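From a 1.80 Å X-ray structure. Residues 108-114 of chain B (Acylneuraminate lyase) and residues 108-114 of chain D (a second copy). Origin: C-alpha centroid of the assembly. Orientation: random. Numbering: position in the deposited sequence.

Chain B 108-114: AITPYYY
Chain D (108-114) AITPYYY

Two copies of the same loop meet here nearly antiparallel: the CA 109 to CA 113 vectors lie 159° apart, and the register is set by Tyr B113 and Tyr D113, whose CA atoms are 6.6 Å apart. About 310 Å² is buried in total, without a direct hydrogen bond between the stretches.

Along chain D, Ala D108 is extended (phi/psi -144/129) and out of reach. Ile D109 (-61/154; chi1 50°, p; chi2 152°, t) points its CB toward chain B. Its CG2 lies 3.5 Å from Tyr B113 OH, and its CD1 4.2 Å from Tyr B113 CE1, so the isoleucine packs along the outer part of that phenol. Thr D110 (-58/138, chi1 m) and Pro D111 (-49/132, C-gamma exo) continue the extended path without touching the partner.

Tyr D112 (-117/175; chi1 68°, p; chi2 84°) again points toward chain B. Its ring presents a face to the edge of Tyr B113 (70/-67, chi1 t), with centroids 5.5 Å apart and planes at 80°; Tyr B113 CD1 approaches Tyr D112 CB to 3.8 Å. The two 112 rings also meet, Tyr D112 CE1 lying 3.9 Å from Tyr B112 CE2. One water bridges the hydroxyls by hydrogen bonds, its O 2.9 Å from Tyr D112 OH and 2.6 Å from Tyr B112 OH.

At Tyr D113 phi turns positive (71/-64), and Tyr D114 N donates to Tyr D112 O at 2.8 Å across this turn. The CB of Tyr D113 points sideways, but chi1 -170° (t) carries the ring end nearer chain B, and chi2 -95° sets the ring plane. Its edge meets the face of Tyr B112 (chi1 49°, p; centroids 5.4 Å, planes 76°; Tyr D113 CD2 to Tyr B112 CG 3.9 Å), while Tyr D113 OH reaches Ile B109 CG2 at 3.5 Å. These reciprocal contacts indicate approximate twofold symmetry.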

ATOM      1  N   ALA B 108       1.402 -19.826  17.350  1.00  7.75           N
ATOM      2  CA  ALA B 108       0.963 -18.604  18.021  1.00  7.49           C
ATOM      3  C   ALA B 108       1.045 -17.465  17.024  1.00  8.04           C
ATOM      4  O   ALA B 108       2.089 -17.257  16.397  1.00  8.30           O
ATOM      5  CB  ALA B 108       1.836 -18.327  19.261  1.00  6.83           C
ATOM      6  N   ILE B 109      -0.078 -16.779  16.832  1.00  8.66           N
ATOM      7  CA  ILE B 109      -0.114 -15.603  15.971  1.00 10.21           C
ATOM      8  C   ILE B 109       0.870 -14.546  16.467  1.00 10.78           C
ATOM      9  O   ILE B 109       1.241 -14.522  17.640  1.00 10.74           O
ATOM     10  CB  ILE B 109      -1.515 -14.986  15.942  1.00 11.15           C
ATOM     11  CG1 ILE B 109      -1.984 -14.746  17.386  1.00 12.97           C
ATOM     12  CG2 ILE B 109      -2.499 -15.938  15.162  1.00 11.14           C
ATOM     13  CD1 ILE B 109      -2.811 -13.556  17.500  1.00 19.57           C
ATOM     14  N   THR B 110       1.309 -13.707  15.539  1.00 11.40           N
ATOM     15  CA  THR B 110       2.090 -12.521  15.821  1.00 14.08           C
ATOM     16  C   THR B 110       1.257 -11.645  16.749  1.00 13.69           C
ATOM     17  O   THR B 110       0.054 -11.537  16.538  1.00 13.66           O
ATOM     18  CB  THR B 110       2.258 -11.732  14.511  1.00 13.27           C
ATOM     19  OG1 THR B 110       2.697 -12.623  13.483  1.00 19.60           O
ATOM     20  CG2 THR B 110       3.246 -10.615  14.687  1.00 17.50           C
ATOM     21  N   PRO B 111       1.890 -11.010  17.763  1.00 13.34           N
ATOM     22  CA  PRO B 111       1.125 -10.086  18.624  1.00 13.34           C
ATOM     23  C   PRO B 111       0.464  -9.025  17.748  1.00 13.22           C
ATOM     24  O   PRO B 111       1.093  -8.505  16.817  1.00 12.86           O
ATOM     25  CB  PRO B 111       2.194  -9.493  19.542  1.00 12.61           C
ATOM     26  CG  PRO B 111       3.292 -10.519  19.528  1.00 14.16           C
ATOM     27  CD  PRO B 111       3.311 -11.054  18.147  1.00 13.71           C
ATOM     28  N   TYR B 112      -0.811  -8.766  17.996  1.00 13.32           N
ATOM     29  CA  TYR B 112      -1.631  -8.039  17.007  1.00 13.46           C
ATOM     30  C   TYR B 112      -2.144  -6.740  17.575  1.00 13.04           C
ATOM     31  O   TYR B 112      -1.820  -6.388  18.714  1.00 11.63           O
ATOM     32  CB  TYR B 112      -2.841  -8.883  16.588  1.00 14.15           C
ATOM     33  CG  TYR B 112      -3.571  -9.441  17.772  1.00 15.74           C
ATOM     34  CD1 TYR B 112      -3.114 -10.608  18.368  1.00 18.30           C
ATOM     35  CD2 TYR B 112      -4.681  -8.793  18.337  1.00 17.24           C
ATOM     36  CE1 TYR B 112      -3.725 -11.141  19.471  1.00 18.29           C
ATOM     37  CE2 TYR B 112      -5.322  -9.341  19.492  1.00 20.01           C
ATOM     38  CZ  TYR B 112      -4.815 -10.530  20.029  1.00 20.26           C
ATOM     39  OH  TYR B 112      -5.338 -11.170  21.138  1.00 23.68           O
ATOM     40  N   TYR B 113      -2.948  -6.057  16.750  1.00 12.70           N
ATOM     41  CA  TYR B 113      -3.553  -4.743  17.058  1.00 13.43           C
ATOM     42  C   TYR B 113      -2.528  -3.610  17.099  1.00 13.11           C
ATOM     43  O   TYR B 113      -2.539  -2.731  16.244  1.00 13.31           O
ATOM     44  CB  TYR B 113      -4.378  -4.799  18.341  1.00 13.24           C
ATOM     45  CG  TYR B 113      -5.212  -3.550  18.508  1.00 15.36           C
ATOM     46  CD1 TYR B 113      -6.448  -3.416  17.864  1.00 16.23           C
ATOM     47  CD2 TYR B 113      -4.746  -2.491  19.276  1.00 18.49           C
ATOM     48  CE1 TYR B 113      -7.213  -2.242  18.010  1.00 19.73           C
ATOM     49  CE2 TYR B 113      -5.502  -1.324  19.428  1.00 20.31           C
ATOM     50  CZ  TYR B 113      -6.714  -1.208  18.786  1.00 21.32           C
ATOM     51  OH  TYR B 113      -7.435  -0.042  18.954  1.00 26.91           O
ATOM     52  N   TYR B 114      -1.621  -3.643  18.075  1.00 12.00           N
ATOM     53  CA  TYR B 114      -0.534  -2.681  18.137  1.00 12.86           C
ATOM     54  C   TYR B 114       0.542  -3.053  17.139  1.00 13.99           C
ATOM     55  O   TYR B 114       0.604  -4.196  16.683  1.00 13.68           O
ATOM     56  CB  TYR B 114       0.098  -2.674  19.531  1.00 11.30           C
ATOM     57  CG  TYR B 114      -0.860  -2.287  20.637  1.00 10.93           C
ATOM     58  CD1 TYR B 114      -1.133  -0.946  20.910  1.00 11.24           C
ATOM     59  CD2 TYR B 114      -1.460  -3.257  21.443  1.00  9.89           C
ATOM     60  CE1 TYR B 114      -2.022  -0.578  21.940  1.00  9.78           C
ATOM     61  CE2 TYR B 114      -2.329  -2.889  22.492  1.00 11.81           C
ATOM     62  CZ  TYR B 114      -2.590  -1.548  22.731  1.00 11.29           C
ATOM     63  OH  TYR B 114      -3.458  -1.154  23.743  1.00 14.13           O
TER
ATOM     64  N   ALA D 108     -16.052   3.496  21.066  1.00 11.57           N
ATOM     65  CA  ALA D 108     -15.733   2.091  20.810  1.00 11.21           C
ATOM     66  C   ALA D 108     -14.910   1.976  19.542  1.00 11.03           C
ATOM     67  O   ALA D 108     -15.301   2.497  18.502  1.00 11.17           O
ATOM     68  CB  ALA D 108     -17.001   1.266  20.719  1.00 11.49           C
ATOM     69  N   ILE D 109     -13.784   1.265  19.642  1.00 11.55           N
ATOM     70  CA  ILE D 109     -12.930   0.979  18.479  1.00 11.98           C
ATOM     71  C   ILE D 109     -13.709   0.186  17.447  1.00 12.18           C
ATOM     72  O   ILE D 109     -14.665  -0.507  17.788  1.00 12.25           O
ATOM     73  CB  ILE D 109     -11.658   0.151  18.853  1.00 11.77           C
ATOM     74  CG1 ILE D 109     -12.051  -1.080  19.682  1.00 14.72           C
ATOM     75  CG2 ILE D 109     -10.673   1.029  19.644  1.00 12.77           C
ATOM     76  CD1 ILE D 109     -11.090  -2.229  19.532  1.00 17.78           C
ATOM     77  N   THR D 110     -13.299   0.319  16.189  1.00 12.62           N
ATOM     78  CA  THR D 110     -13.783  -0.523  15.095  1.00 14.86           C
ATOM     79  C   THR D 110     -13.462  -1.977  15.456  1.00 14.19           C
ATOM     80  O   THR D 110     -12.368  -2.239  15.953  1.00 15.02           O
ATOM     81  CB  THR D 110     -12.988  -0.211  13.800  1.00 14.18           C
ATOM     82  OG1 THR D 110     -12.944   1.211  13.603  1.00 20.80           O
ATOM     83  CG2 THR D 110     -13.648  -0.870  12.605  1.00 18.26           C
ATOM     84  N   PRO D 111     -14.395  -2.912  15.201  1.00 14.23           N
ATOM     85  CA  PRO D 111     -14.065  -4.329  15.381  1.00 14.21           C
ATOM     86  C   PRO D 111     -12.731  -4.642  14.669  1.00 14.03           C
ATOM     87  O   PRO D 111     -12.517  -4.222  13.525  1.00 13.46           O
ATOM     88  CB  PRO D 111     -15.244  -5.043  14.719  1.00 14.48           C
ATOM     89  CG  PRO D 111     -16.394  -4.108  14.884  1.00 15.22           C
ATOM     90  CD  PRO D 111     -15.767  -2.731  14.693  1.00 14.60           C
ATOM     91  N   TYR D 112     -11.838  -5.326  15.371  1.00 14.00           N
ATOM     92  CA  TYR D 112     -10.424  -5.371  15.003  1.00 14.60           C
ATOM     93  C   TYR D 112      -9.992  -6.813  14.651  1.00 13.60           C
ATOM     94  O   TYR D 112     -10.774  -7.756  14.784  1.00 12.50           O
ATOM     95  CB  TYR D 112      -9.585  -4.809  16.185  1.00 15.60           C
ATOM     96  CG  TYR D 112      -9.603  -5.702  17.433  1.00 17.94           C
ATOM     97  CD1 TYR D 112      -8.731  -6.766  17.519  1.00 20.07           C
ATOM     98  CD2 TYR D 112     -10.497  -5.493  18.516  1.00 21.44           C
ATOM     99  CE1 TYR D 112      -8.707  -7.609  18.604  1.00 24.09           C
ATOM    100  CE2 TYR D 112     -10.470  -6.372  19.650  1.00 21.30           C
ATOM    101  CZ  TYR D 112      -9.557  -7.434  19.652  1.00 24.10           C
ATOM    102  OH  TYR D 112      -9.433  -8.367  20.675  1.00 26.12           O
ATOM    103  N   TYR D 113      -8.748  -6.944  14.195  1.00 13.14           N
ATOM    104  CA  TYR D 113      -8.115  -8.222  13.782  1.00 13.34           C
ATOM    105  C   TYR D 113      -8.656  -8.813  12.490  1.00 13.11           C
ATOM    106  O   TYR D 113      -7.928  -8.944  11.495  1.00 13.27           O
ATOM    107  CB  TYR D 113      -8.146  -9.259  14.913  1.00 13.32           C
ATOM    108  CG  TYR D 113      -7.303 -10.483  14.623  1.00 16.00           C
ATOM    109  CD1 TYR D 113      -7.872 -11.631  14.069  1.00 18.88           C
ATOM    110  CD2 TYR D 113      -5.932 -10.489  14.898  1.00 18.32           C
ATOM    111  CE1 TYR D 113      -7.090 -12.758  13.807  1.00 20.64           C
ATOM    112  CE2 TYR D 113      -5.136 -11.618  14.634  1.00 19.55           C
ATOM    113  CZ  TYR D 113      -5.721 -12.742  14.093  1.00 22.64           C
ATOM    114  OH  TYR D 113      -4.954 -13.865  13.823  1.00 26.19           O
ATOM    115  N   TYR D 114      -9.925  -9.193  12.489  1.00 12.47           N
ATOM    116  CA  TYR D 114     -10.561  -9.644  11.258  1.00 12.93           C
ATOM    117  C   TYR D 114     -10.933  -8.472  10.383  1.00 14.75           C
ATOM    118  O   TYR D 114     -10.969  -7.332  10.837  1.00 14.95           O
ATOM    119  CB  TYR D 114     -11.823 -10.435  11.546  1.00 11.97           C
ATOM    120  CG  TYR D 114     -11.604 -11.677  12.362  1.00 10.58           C
ATOM    121  CD1 TYR D 114     -11.248 -12.875  11.753  1.00 10.45           C
ATOM    122  CD2 TYR D 114     -11.820 -11.668  13.745  1.00  9.94           C
ATOM    123  CE1 TYR D 114     -11.074 -14.037  12.505  1.00 10.10           C
ATOM    124  CE2 TYR D 114     -11.643 -12.806  14.505  1.00 10.91           C
ATOM    125  CZ  TYR D 114     -11.277 -14.002  13.875  1.00 10.93           C
ATOM    126  OH  TYR D 114     -11.113 -15.126  14.650  1.00 13.13           O
TER
HETATM  127  O   HOH W   1      -7.318  -9.786  21.985  1.00 27.45           O